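Local coordinates for protein porin (Rhodobacter capsulatus, PDB 2POR) that forms trimeric outer-membrane channels that let small hydrophilic solutes of up to about 0.6 kDa diffuse passively across the membrane, at residues V27-S32 with A43-H48; D58-L63 with G73-A78; Y87-T92 with G246-V251; F240-V245 with A267-G272. One frame throughout, in Å; residues are numbered along the deposited sequence.

Interaction 1. Residues V27-S32 with A43-H48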
loop_
_atom_site.group_PDB
_atom_site.type_symbol
_atom_site.label_atom_id
_atom_site.label_comp_id
_atom_site.label_asym_id
_atom_site.label_seq_id
_atom_site.Cartn_x
_atom_site.Cartn_y
_atom_site.Cartn_z
ATOM N N VAL A 27 -3.704 2.175 9.787
ATOM C CA VAL A 27 -4.294 3.511 9.645
ATOM C C VAL A 27 -5.585 3.270 8.878
ATOM O O VAL A 27 -5.610 2.457 7.931
ATOM C CB VAL A 27 -3.346 4.445 8.864
ATOM C CG1 VAL A 27 -4.020 5.717 8.356
ATOM C CG2 VAL A 27 -2.243 4.833 9.834
ATOM N N LEU A 28 -6.665 3.931 9.329
ATOM C CA LEU A 28 -7.947 3.914 8.664
ATOM C C LEU A 28 -8.253 5.282 8.029
ATOM O O LEU A 28 -8.073 6.342 8.633
ATOM C CB LEU A 28 -9.026 3.516 9.683
ATOM C CG LEU A 28 -10.485 3.587 9.230
ATOM C CD1 LEU A 28 -10.838 2.534 8.184
ATOM C CD2 LEU A 28 -11.335 3.348 10.438
ATOM N N PHE A 29 -8.637 5.302 6.765
ATOM C CA PHE A 29 -9.064 6.495 6.045
ATOM C C PHE A 29 -10.574 6.503 6.110
ATOM O O PHE A 29 -11.171 5.517 5.656
ATOM C CB PHE A 29 -8.688 6.449 4.579
ATOM C CG PHE A 29 -7.194 6.375 4.375
ATOM C CD1 PHE A 29 -6.405 7.474 4.596
ATOM C CD2 PHE A 29 -6.607 5.179 3.977
ATOM C CE1 PHE A 29 -5.036 7.382 4.429
ATOM C CE2 PHE A 29 -5.239 5.088 3.808
ATOM C CZ PHE A 29 -4.449 6.188 4.036
ATOM N N THR A 30 -11.252 7.530 6.665
ATOM C CA THR A 30 -12.721 7.591 6.648
ATOM C C THR A 30 -13.104 8.789 5.818
ATOM O O THR A 30 -12.635 9.898 6.083
ATOM C CB THR A 30 -13.261 7.762 8.013
ATOM O OG1 THR A 30 -12.832 6.655 8.779
ATOM C CG2 THR A 30 -14.740 7.808 8.001
ATOM N N MET A 31 -13.886 8.599 4.775
ATOM C CA MET A 31 -14.213 9.669 3.859
ATOM C C MET A 31 -15.690 9.906 3.931
ATOM O O MET A 31 -16.457 8.947 4.059
ATOM C CB MET A 31 -13.820 9.294 2.442
ATOM C CG MET A 31 -12.317 9.052 2.396
ATOM S SD MET A 31 -11.695 8.919 0.725
ATOM C CE MET A 31 -12.188 7.274 0.393
ATOM N N SER A 32 -16.146 11.169 3.912
ATOM C CA SER A 32 -17.587 11.445 4.040
ATOM C C SER A 32 -18.011 12.719 3.321
ATOM O O SER A 32 -17.142 13.559 2.991
ATOM C CB SER A 32 -17.981 11.546 5.528
ATOM O OG SER A 32 -17.060 12.389 6.205
ATOM N N ALA A 43 -16.865 6.403 2.220
ATOM C CA ALA A 43 -16.043 5.263 1.845
ATOM C C ALA A 43 -14.984 5.097 2.926
ATOM O O ALA A 43 -14.618 6.067 3.611
ATOM C CB ALA A 43 -15.378 5.538 0.499
ATOM N N SER A 44 -14.484 3.897 3.232
ATOM C CA SER A 44 -13.341 3.778 4.110
ATOM C C SER A 44 -12.563 2.500 3.761
ATOM O O SER A 44 -13.155 1.567 3.206
ATOM C CB SER A 44 -13.762 3.695 5.571
ATOM O OG SER A 44 -14.712 2.697 5.802
ATOM N N PHE A 45 -11.292 2.499 4.095
ATOM C CA PHE A 45 -10.433 1.336 3.957
ATOM C C PHE A 45 -9.180 1.619 4.751
ATOM O O PHE A 45 -8.921 2.790 5.079
ATOM C CB PHE A 45 -10.106 1.093 2.469
ATOM C CG PHE A 45 -9.337 2.153 1.711
ATOM C CD1 PHE A 45 -7.951 2.162 1.706
ATOM C CD2 PHE A 45 -10.031 3.133 1.001
ATOM C CE1 PHE A 45 -7.266 3.155 0.994
ATOM C CE2 PHE A 45 -9.337 4.113 0.298
ATOM C CZ PHE A 45 -7.953 4.135 0.291
ATOM N N LYS A 46 -8.385 0.594 5.091
ATOM C CA LYS A 46 -7.171 0.782 5.850
ATOM C C LYS A 46 -6.004 0.857 4.926
ATOM O O LYS A 46 -6.083 0.402 3.778
ATOM C CB LYS A 46 -6.952 -0.338 6.840
ATOM C CG LYS A 46 -8.153 -0.412 7.755
ATOM C CD LYS A 46 -7.931 -1.270 8.965
ATOM C CE LYS A 46 -9.206 -1.323 9.788
ATOM N NZ LYS A 46 -10.236 -2.065 9.089
ATOM N N ALA A 47 -4.887 1.383 5.383
ATOM C CA ALA A 47 -3.785 1.668 4.508
ATOM C C ALA A 47 -3.245 0.348 3.902
ATOM O O ALA A 47 -2.851 0.313 2.729
ATOM C CB ALA A 47 -2.659 2.320 5.286
ATOM N N HIS A 48 -3.194 -0.743 4.660
ATOM C CA HIS A 48 -2.662 -2.016 4.130
ATOM C C HIS A 48 -3.605 -2.636 3.111
ATOM O O HIS A 48 -3.207 -3.577 2.434
ATOM C CB HIS A 48 -2.400 -3.004 5.292
ATOM C CG HIS A 48 -3.627 -3.532 5.996
ATOM N ND1 HIS A 48 -4.393 -2.952 6.913
ATOM C CD2 HIS A 48 -4.179 -4.763 5.756
ATOM C CE1 HIS A 48 -5.369 -3.760 7.237
ATOM N NE2 HIS A 48 -5.232 -4.862 6.529
HETATM O O HOH W 1 -3.351 -0.413 7.663
#

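Interaction 2. Residues D58-L63 with G73-A78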
loop_
_atom_site.group_PDB
_atom_site.type_symbol
_atom_site.label_atom_id
_atom_site.label_comp_id
_atom_site.label_asym_id
_atom_site.label_seq_id
_atom_site.Cartn_x
_atom_site.Cartn_y
_atom_site.Cartn_z
ATOM N N ASP A 58 -11.540 -4.764 -1.087
ATOM C CA ASP A 58 -11.393 -4.370 0.306
ATOM C C ASP A 58 -12.034 -2.978 0.480
ATOM O O ASP A 58 -12.182 -2.257 -0.503
ATOM C CB ASP A 58 -9.951 -4.248 0.687
ATOM C CG ASP A 58 -9.236 -5.597 0.806
ATOM O OD1 ASP A 58 -9.812 -6.549 1.329
ATOM O OD2 ASP A 58 -8.091 -5.652 0.383
ATOM N N GLY A 59 -12.373 -2.632 1.710
ATOM C CA GLY A 59 -12.994 -1.340 2.013
ATOM C C GLY A 59 -14.430 -1.325 1.568
ATOM O O GLY A 59 -14.912 -2.263 0.917
ATOM N N THR A 60 -15.217 -0.308 1.933
ATOM C CA THR A 60 -16.608 -0.193 1.464
ATOM C C THR A 60 -16.941 1.236 1.008
ATOM O O THR A 60 -16.206 2.152 1.401
ATOM C CB THR A 60 -17.639 -0.565 2.546
ATOM O OG1 THR A 60 -17.301 0.116 3.742
ATOM C CG2 THR A 60 -17.684 -2.067 2.797
ATOM N N VAL A 61 -17.944 1.398 0.141
ATOM C CA VAL A 61 -18.452 2.674 -0.347
ATOM C C VAL A 61 -19.945 2.650 0.043
ATOM O O VAL A 61 -20.583 1.578 -0.009
ATOM C CB VAL A 61 -18.282 2.782 -1.881
ATOM C CG1 VAL A 61 -18.844 4.103 -2.402
ATOM C CG2 VAL A 61 -16.821 2.735 -2.218
ATOM N N PHE A 62 -20.564 3.757 0.505
ATOM C CA PHE A 62 -21.985 3.724 0.842
ATOM C C PHE A 62 -22.707 5.021 0.456
ATOM O O PHE A 62 -22.078 6.073 0.236
ATOM C CB PHE A 62 -22.179 3.474 2.331
ATOM C CG PHE A 62 -21.859 4.659 3.250
ATOM C CD1 PHE A 62 -22.844 5.607 3.545
ATOM C CD2 PHE A 62 -20.597 4.760 3.804
ATOM C CE1 PHE A 62 -22.554 6.652 4.403
ATOM C CE2 PHE A 62 -20.324 5.817 4.664
ATOM C CZ PHE A 62 -21.294 6.760 4.967
ATOM N N LEU A 63 -24.025 4.878 0.377
ATOM C CA LEU A 63 -24.971 5.971 0.123
ATOM C C LEU A 63 -26.119 5.724 1.064
ATOM O O LEU A 63 -26.584 4.582 1.090
ATOM C CB LEU A 63 -25.567 5.965 -1.286
ATOM C CG LEU A 63 -26.550 7.095 -1.632
ATOM C CD1 LEU A 63 -25.837 8.442 -1.651
ATOM C CD2 LEU A 63 -27.089 6.866 -3.012
ATOM N N GLY A 73 -18.701 -3.397 -1.484
ATOM C CA GLY A 73 -17.261 -3.620 -1.363
ATOM C C GLY A 73 -17.077 -4.845 -0.505
ATOM O O GLY A 73 -17.837 -5.808 -0.619
ATOM N N ASP A 74 -16.172 -4.780 0.451
ATOM C CA ASP A 74 -15.941 -5.859 1.355
ATOM C C ASP A 74 -16.899 -5.672 2.534
ATOM O O ASP A 74 -16.510 -5.269 3.625
ATOM C CB ASP A 74 -14.448 -5.833 1.751
ATOM C CG ASP A 74 -13.964 -6.979 2.644
ATOM O OD1 ASP A 74 -14.772 -7.827 3.074
ATOM O OD2 ASP A 74 -12.759 -7.020 2.929
ATOM N N ALA A 75 -18.168 -6.008 2.342
ATOM C CA ALA A 75 -19.239 -5.834 3.328
ATOM C C ALA A 75 -19.572 -7.086 4.096
ATOM O O ALA A 75 -19.267 -8.210 3.661
ATOM C CB ALA A 75 -20.510 -5.359 2.619
ATOM N N LEU A 76 -20.191 -6.922 5.245
ATOM C CA LEU A 76 -20.667 -8.017 6.037
ATOM C C LEU A 76 -21.902 -8.546 5.400
ATOM O O LEU A 76 -22.501 -7.877 4.569
ATOM C CB LEU A 76 -21.026 -7.587 7.434
ATOM C CG LEU A 76 -19.865 -6.993 8.215
ATOM C CD1 LEU A 76 -20.410 -6.532 9.542
ATOM C CD2 LEU A 76 -18.715 -8.002 8.397
ATOM N N GLY A 77 -22.298 -9.779 5.692
ATOM C CA GLY A 77 -23.571 -10.225 5.172
ATOM C C GLY A 77 -24.655 -9.736 6.148
ATOM O O GLY A 77 -24.304 -9.311 7.260
ATOM N N ALA A 78 -25.937 -9.811 5.777
ATOM C CA ALA A 78 -27.058 -9.304 6.576
ATOM C C ALA A 78 -27.124 -9.749 8.011
ATOM O O ALA A 78 -27.280 -8.913 8.909
ATOM C CB ALA A 78 -28.314 -9.696 5.917
HETATM O O HOH W 2 -11.933 -4.469 3.815
#

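Interaction 3. Residues Y87-T92 with G246-V251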
loop_
_atom_site.group_PDB
_atom_site.type_symbol
_atom_site.label_atom_id
_atom_site.label_comp_id
_atom_site.label_asym_id
_atom_site.label_seq_id
_atom_site.Cartn_x
_atom_site.Cartn_y
_atom_site.Cartn_z
ATOM N N TYR A 87 -17.707 -12.044 22.443
ATOM C CA TYR A 87 -16.641 -11.282 23.093
ATOM C C TYR A 87 -15.248 -11.636 22.552
ATOM O O TYR A 87 -14.854 -12.788 22.578
ATOM C CB TYR A 87 -16.692 -11.534 24.623
ATOM C CG TYR A 87 -15.658 -10.723 25.399
ATOM C CD1 TYR A 87 -15.764 -9.338 25.511
ATOM C CD2 TYR A 87 -14.590 -11.383 25.972
ATOM C CE1 TYR A 87 -14.790 -8.633 26.197
ATOM C CE2 TYR A 87 -13.613 -10.686 26.647
ATOM C CZ TYR A 87 -13.727 -9.324 26.746
ATOM O OH TYR A 87 -12.717 -8.645 27.378
ATOM N N GLU A 88 -14.458 -10.658 22.124
ATOM C CA GLU A 88 -13.157 -10.864 21.536
ATOM C C GLU A 88 -12.133 -11.012 22.607
ATOM O O GLU A 88 -11.962 -10.164 23.484
ATOM C CB GLU A 88 -12.851 -9.683 20.623
ATOM C CG GLU A 88 -11.539 -9.854 19.924
ATOM C CD GLU A 88 -11.231 -8.800 18.872
ATOM O OE1 GLU A 88 -11.991 -8.588 17.936
ATOM O OE2 GLU A 88 -10.175 -8.201 18.961
ATOM N N VAL A 89 -11.437 -12.127 22.525
ATOM C CA VAL A 89 -10.414 -12.461 23.490
ATOM C C VAL A 89 -9.027 -12.308 22.899
ATOM O O VAL A 89 -8.807 -12.708 21.743
ATOM C CB VAL A 89 -10.674 -13.913 23.965
ATOM C CG1 VAL A 89 -9.503 -14.398 24.820
ATOM C CG2 VAL A 89 -11.993 -13.967 24.736
ATOM N N GLY A 90 -8.151 -11.775 23.776
ATOM C CA GLY A 90 -6.713 -11.575 23.619
ATOM C C GLY A 90 -6.319 -10.288 22.871
ATOM O O GLY A 90 -7.074 -9.799 22.029
ATOM N N TYR A 91 -5.142 -9.701 23.119
ATOM C CA TYR A 91 -4.740 -8.493 22.419
ATOM C C TYR A 91 -4.530 -8.755 20.946
ATOM O O TYR A 91 -4.626 -7.812 20.179
ATOM C CB TYR A 91 -3.470 -7.924 23.047
ATOM C CG TYR A 91 -2.116 -8.368 22.504
ATOM C CD1 TYR A 91 -1.534 -7.665 21.486
ATOM C CD2 TYR A 91 -1.453 -9.456 23.037
ATOM C CE1 TYR A 91 -0.306 -8.054 21.012
ATOM C CE2 TYR A 91 -0.211 -9.852 22.570
ATOM C CZ TYR A 91 0.339 -9.141 21.557
ATOM O OH TYR A 91 1.545 -9.509 21.046
ATOM N N THR A 92 -4.205 -9.989 20.486
ATOM C CA THR A 92 -3.989 -10.276 19.055
ATOM C C THR A 92 -5.270 -10.820 18.417
ATOM O O THR A 92 -5.275 -11.052 17.218
ATOM C CB THR A 92 -2.835 -11.332 18.837
ATOM O OG1 THR A 92 -3.250 -12.513 19.511
ATOM C CG2 THR A 92 -1.509 -10.974 19.425
ATOM N N GLY A 246 -14.266 -11.311 30.406
ATOM C CA GLY A 246 -15.265 -11.951 29.575
ATOM C C GLY A 246 -14.795 -13.253 28.934
ATOM O O GLY A 246 -13.596 -13.574 28.972
ATOM N N GLY A 247 -15.720 -13.984 28.318
ATOM C CA GLY A 247 -15.366 -15.229 27.687
ATOM C C GLY A 247 -16.508 -15.687 26.835
ATOM O O GLY A 247 -17.572 -15.067 26.866
ATOM N N TYR A 248 -16.320 -16.782 26.096
ATOM C CA TYR A 248 -17.354 -17.281 25.216
ATOM C C TYR A 248 -17.179 -18.799 25.100
ATOM O O TYR A 248 -16.086 -19.313 25.419
ATOM C CB TYR A 248 -17.231 -16.638 23.816
ATOM C CG TYR A 248 -15.933 -16.976 23.076
ATOM C CD1 TYR A 248 -15.874 -18.146 22.334
ATOM C CD2 TYR A 248 -14.788 -16.197 23.188
ATOM C CE1 TYR A 248 -14.692 -18.533 21.720
ATOM C CE2 TYR A 248 -13.593 -16.585 22.571
ATOM C CZ TYR A 248 -13.547 -17.769 21.825
ATOM O OH TYR A 248 -12.388 -18.222 21.183
ATOM N N VAL A 249 -18.195 -19.506 24.623
ATOM C CA VAL A 249 -18.032 -20.921 24.287
ATOM C C VAL A 249 -18.962 -21.147 23.108
ATOM O O VAL A 249 -20.059 -20.578 23.008
ATOM C CB VAL A 249 -18.369 -21.837 25.511
ATOM C CG1 VAL A 249 -19.824 -21.743 25.908
ATOM C CG2 VAL A 249 -18.034 -23.274 25.134
ATOM N N GLN A 250 -18.474 -21.886 22.112
ATOM C CA GLN A 250 -19.248 -22.142 20.926
ATOM C C GLN A 250 -19.067 -23.624 20.613
ATOM O O GLN A 250 -18.045 -24.222 21.001
ATOM C CB GLN A 250 -18.738 -21.398 19.705
ATOM C CG GLN A 250 -18.436 -19.958 19.924
ATOM C CD GLN A 250 -18.412 -19.227 18.613
ATOM O OE1 GLN A 250 -19.363 -19.273 17.851
ATOM N NE2 GLN A 250 -17.355 -18.531 18.256
ATOM N N VAL A 251 -20.070 -24.217 19.976
ATOM C CA VAL A 251 -19.871 -25.550 19.461
ATOM C C VAL A 251 -20.416 -25.559 18.060
ATOM O O VAL A 251 -21.384 -24.884 17.665
ATOM C CB VAL A 251 -20.522 -26.721 20.343
ATOM C CG1 VAL A 251 -20.982 -26.185 21.660
ATOM C CG2 VAL A 251 -21.578 -27.458 19.588
#

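Interaction 4. Residues F240-V245 with A267-G272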
loop_
_atom_site.group_PDB
_atom_site.type_symbol
_atom_site.label_atom_id
_atom_site.label_comp_id
_atom_site.label_asym_id
_atom_site.label_seq_id
_atom_site.Cartn_x
_atom_site.Cartn_y
_atom_site.Cartn_z
ATOM N N PHE A 240 -16.007 -3.732 35.499
ATOM C CA PHE A 240 -15.931 -3.172 36.848
ATOM C C PHE A 240 -14.752 -2.185 36.901
ATOM O O PHE A 240 -13.564 -2.541 37.045
ATOM C CB PHE A 240 -15.679 -4.236 37.941
ATOM C CG PHE A 240 -15.482 -5.675 37.484
ATOM C CD1 PHE A 240 -16.587 -6.435 37.116
ATOM C CD2 PHE A 240 -14.205 -6.208 37.454
ATOM C CE1 PHE A 240 -16.418 -7.741 36.718
ATOM C CE2 PHE A 240 -14.046 -7.517 37.055
ATOM C CZ PHE A 240 -15.149 -8.274 36.689
ATOM N N GLY A 241 -15.077 -0.907 36.732
ATOM C CA GLY A 241 -14.066 0.120 36.753
ATOM C C GLY A 241 -13.318 0.168 35.421
ATOM O O GLY A 241 -13.899 0.363 34.344
ATOM N N ALA A 242 -12.002 0.008 35.527
ATOM C CA ALA A 242 -11.136 -0.032 34.360
ATOM C C ALA A 242 -11.012 -1.464 33.799
ATOM O O ALA A 242 -10.438 -1.615 32.721
ATOM C CB ALA A 242 -9.762 0.485 34.776
ATOM N N THR A 243 -11.527 -2.506 34.471
ATOM C CA THR A 243 -11.375 -3.908 34.121
ATOM C C THR A 243 -12.563 -4.515 33.447
ATOM O O THR A 243 -13.659 -4.489 34.006
ATOM C CB THR A 243 -11.093 -4.755 35.365
ATOM O OG1 THR A 243 -10.008 -4.126 36.033
ATOM C CG2 THR A 243 -10.675 -6.181 35.058
ATOM N N THR A 244 -12.368 -5.059 32.255
ATOM C CA THR A 244 -13.406 -5.872 31.643
ATOM C C THR A 244 -12.873 -7.304 31.676
ATOM O O THR A 244 -11.659 -7.538 31.521
ATOM C CB THR A 244 -13.625 -5.431 30.248
ATOM O OG1 THR A 244 -14.020 -4.060 30.362
ATOM C CG2 THR A 244 -14.625 -6.313 29.501
ATOM N N VAL A 245 -13.774 -8.236 31.973
ATOM C CA VAL A 245 -13.500 -9.672 32.039
ATOM C C VAL A 245 -14.608 -10.297 31.208
ATOM O O VAL A 245 -15.748 -9.809 31.217
ATOM C CB VAL A 245 -13.561 -10.183 33.490
ATOM C CG1 VAL A 245 -13.438 -11.697 33.565
ATOM C CG2 VAL A 245 -12.352 -9.644 34.235
ATOM N N ALA A 267 -9.158 -10.698 29.600
ATOM C CA ALA A 267 -9.426 -9.489 30.335
ATOM C C ALA A 267 -8.727 -8.322 29.707
ATOM O O ALA A 267 -7.726 -8.508 29.009
ATOM C CB ALA A 267 -8.901 -9.577 31.742
ATOM N N SER A 268 -9.229 -7.128 29.987
ATOM C CA SER A 268 -8.505 -5.929 29.635
ATOM C C SER A 268 -8.592 -4.931 30.768
ATOM O O SER A 268 -9.551 -4.930 31.543
ATOM C CB SER A 268 -9.065 -5.302 28.356
ATOM O OG SER A 268 -10.466 -5.409 28.201
ATOM N N TYR A 269 -7.600 -4.083 30.807
ATOM C CA TYR A 269 -7.509 -3.051 31.783
ATOM C C TYR A 269 -7.302 -1.753 31.041
ATOM O O TYR A 269 -6.292 -1.560 30.361
ATOM C CB TYR A 269 -6.347 -3.382 32.659
ATOM C CG TYR A 269 -6.267 -2.364 33.763
ATOM C CD1 TYR A 269 -7.082 -2.502 34.868
ATOM C CD2 TYR A 269 -5.434 -1.277 33.617
ATOM C CE1 TYR A 269 -7.064 -1.522 35.844
ATOM C CE2 TYR A 269 -5.418 -0.295 34.582
ATOM C CZ TYR A 269 -6.233 -0.424 35.693
ATOM O OH TYR A 269 -6.214 0.570 36.661
ATOM N N ASP A 270 -8.202 -0.809 31.182
ATOM C CA ASP A 270 -8.086 0.450 30.480
ATOM C C ASP A 270 -7.106 1.407 31.170
ATOM O O ASP A 270 -7.276 1.719 32.348
ATOM C CB ASP A 270 -9.504 1.026 30.397
ATOM C CG ASP A 270 -9.703 2.233 29.488
ATOM O OD1 ASP A 270 -8.719 2.810 29.044
ATOM O OD2 ASP A 270 -10.851 2.586 29.198
ATOM N N LEU A 271 -6.077 1.888 30.480
ATOM C CA LEU A 271 -5.114 2.842 31.011
ATOM C C LEU A 271 -5.545 4.278 30.685
ATOM O O LEU A 271 -4.866 5.226 31.049
ATOM C CB LEU A 271 -3.742 2.643 30.394
ATOM C CG LEU A 271 -3.036 1.295 30.544
ATOM C CD1 LEU A 271 -1.705 1.306 29.811
ATOM C CD2 LEU A 271 -2.817 1.018 31.986
ATOM N N GLY A 272 -6.588 4.458 29.906
ATOM C CA GLY A 272 -7.063 5.733 29.454
ATOM C C GLY A 272 -6.313 6.248 28.242
ATOM O O GLY A 272 -5.246 5.744 27.888
#

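Interaction 1. Residues V27-S32 with A43-H48
Residues Leu28 to Met31 pair with Lys46 to Ala43 in antiparallel register. Strands 27-32 and 43-46 approach to 4.7 Å, their directions 172° apart. Phe29-Phe45 and Met31-Ala43 are hydrogen-bonded pairs; Leu28-Lys46 and Thr30-Ser44 are non-hydrogen-bonded. Phe29 N gives a nearly straight bond to Phe45 O at 3.0 Å, while the return bond from Phe45 N is weak. Met31 N meets Ala43 O at 2.9 Å, and Ala43 N bonds back from above the Met31 carbonyl plane. Ala47 N still reaches Val27 O at 2.9 Å, although the chain there enters a 3-10 segment.

Phe29, Met31, Ala43 and Phe45 share one sheet face. Phe45 CG stands between its backbone N and carbonyl carbon (chi1 63°), and Phe45 CE1 lies 3.7 Å from Phe29 CD2. The two rings are inclined at 52°. The Met31 chain bends at its third torsion, and CE comes to 3.6 Å from Ala43 CB. On the other face Leu28 CD1 rests 4.0 Å from Lys46 CG. A water accepts from His48 N and, weakly, from Val27 N.

Phe29 also packs on Val27 of the second subunit and Phe29 of the third. The aromatic face of this hairpin therefore belongs to the apolar trimer interface, while Thr30, Ser44 and Lys46 put polar groups on the opposite face.

Interaction 2. Residues D58-L63 with G73-A78
Asp58 and Asp74 lie side by side and point the same way, their carboxylate planes 35° apart. Asp74 CB points toward segment 58-63, and CG, anti to the backbone N (chi1 -176°), runs on beside Asp58. Asp58 OD1 comes within 3.4 Å of Asp74 OD2. Both belong to carboxylates, so like charges probably meet here, which may favour a proton or a cation nearby. A water probably eases it: it donates to Asp74 OD2 at 2.8 Å and accepts from Gly59 N at 2.8 Å. Asp74 CB sits 3.7 Å from Asp58 CA.

Thr60 turns its methyl to the other segment. CG2 touches Asp74 O at 3.5 Å, while OG1 bonds to Glu71. The direct backbone link is Asp74 N to Gly59 O, 2.9 Å long and nearly straight. Gly73 pairs with Thr60, and its lack of a side chain lets Gly59 O come within 3.5 Å of Gly73 CA.

Asp74 is the centre of an inverse gamma turn. Here the chain leaves the hairpin of strands 60-65 and 68-73 and heads for helix 78-83. Such a departure after the fifth barrel strand is typical of porins, whose long third loop folds into the channel.

Interaction 3. Residues Y87-T92 with G246-V251
Tyr87 and Val89 meet the strand at Gly246, Gly247 and Tyr248. The two segments share no hydrogen bond and touch by van der Waals contact.

The first kind of contact is ring against backbone. Tyr87 CG is anti to its backbone N (chi1 -177°), toward the strand, and one side of the ring, CD2 and CE2, meets the Gly246-Gly247 peptide obliquely. Tyr87 CD2 is 3.5 Å from Gly246 C and 3.7 Å from Gly247 N. Tyr87 CE2 is 3.6 Å from Gly246 CA. The closeness depends on Gly246 having no side chain, since the ring fills the place on that side of the strand.

The second kind is a carbonyl beside a ring. Tyr87 O approaches Tyr248 CD2 at 3.5 Å.

The third kind is apolar. Val89 CG2 comes to the edge of the Tyr248 ring, near its plane, and lies 3.8 Å from CE2.

Polar anchoring comes from partners elsewhere in the chain. Tyr87 N bonds to Ser235, and Tyr91 N and Thr92 OG1 bond to Asp294. Gln250 NE2 bonds to the backbone oxygens of Gly99 and Asp101; Asp101 is a calcium ligand, so Gln250 probably helps to hold the loop around that site.

Segment 87-92 belongs to the long loop between strands 68-73 and 118-125. A third loop lying against the inner barrel wall in this way is the hallmark of the porin channel, where it narrows the pore.

Interaction 4. Residues F240-V245 with A267-G272
Tyr269 CG is anti to its backbone N (chi1 -176°), and the ring lies beside Ala242 and Thr243. Thr243 OG1 is anti to its carbonyl carbon (chi1 -51°) and meets the ring at its edge, near the plane, 3.5 Å from Tyr269 CD1. Ala242 comes over one face instead. Its CB is 4.0 Å from the centroid of the Tyr269 ring, a CH-pi contact, and 3.5 Å from CE1.

The backbones hold this arrangement in place. Strands 243-245 and 267-272 run antiparallel, 167° apart. Thr244 and Ser268 form a hydrogen-bonded pair. Thr244 N reaches Ser268 O at 2.9 Å, and Ser268 N reaches Thr244 O at the same length. Asp270 N bonds to Ala242 O at 2.8 Å and extends the pairing beyond strand 243-245. Thr243-Tyr269 and Val245-Ala267 are non-hydrogen-bonded pairs.

This is the far end of the hairpin of strands 243-254 and 258-272, two neighbours in the 16-stranded porin barrel. A type II' turn from Phe240 to Thr243 leads in from strand 226-240, with Gly241 at a positive phi. Tight turns of this kind join porin strands at the periplasmic end.

The faces differ in company. Thr244 and Ser268 pack on Tyr87, and Thr244 OG1 bonds to Thr239. On the other face, Val245 CG2 sits 4.3 Å from Ala267 CB, and a detergent molecule lies near Ala267. Further along, Gly272 N meets Asp270 OD1 at 2.8 Å from above the carboxylate plane, an Asx turn.

Overall arrangement
From the N terminus, interaction 1 comes first and closes the short connection between strands 19-34 and 40-46. Interaction 2 follows in series and closes strands 60-65 and 68-73 at the start of the long loop. The two touch, because strands 40-46 and 60-65 are neighbours in the barrel. Interaction 3 spans more than 150 residues and ties that loop to strand 243-254 across the barrel. Interaction 4 joins strands 243-254 and 258-272. It crosses interaction 3, since their segments alternate, and both use strand 243-254. They meet where Tyr87 packs on Thr244. Interactions 2 and 3 lie on opposite sides of the chain's centre, with their own centres about 25 Å apart.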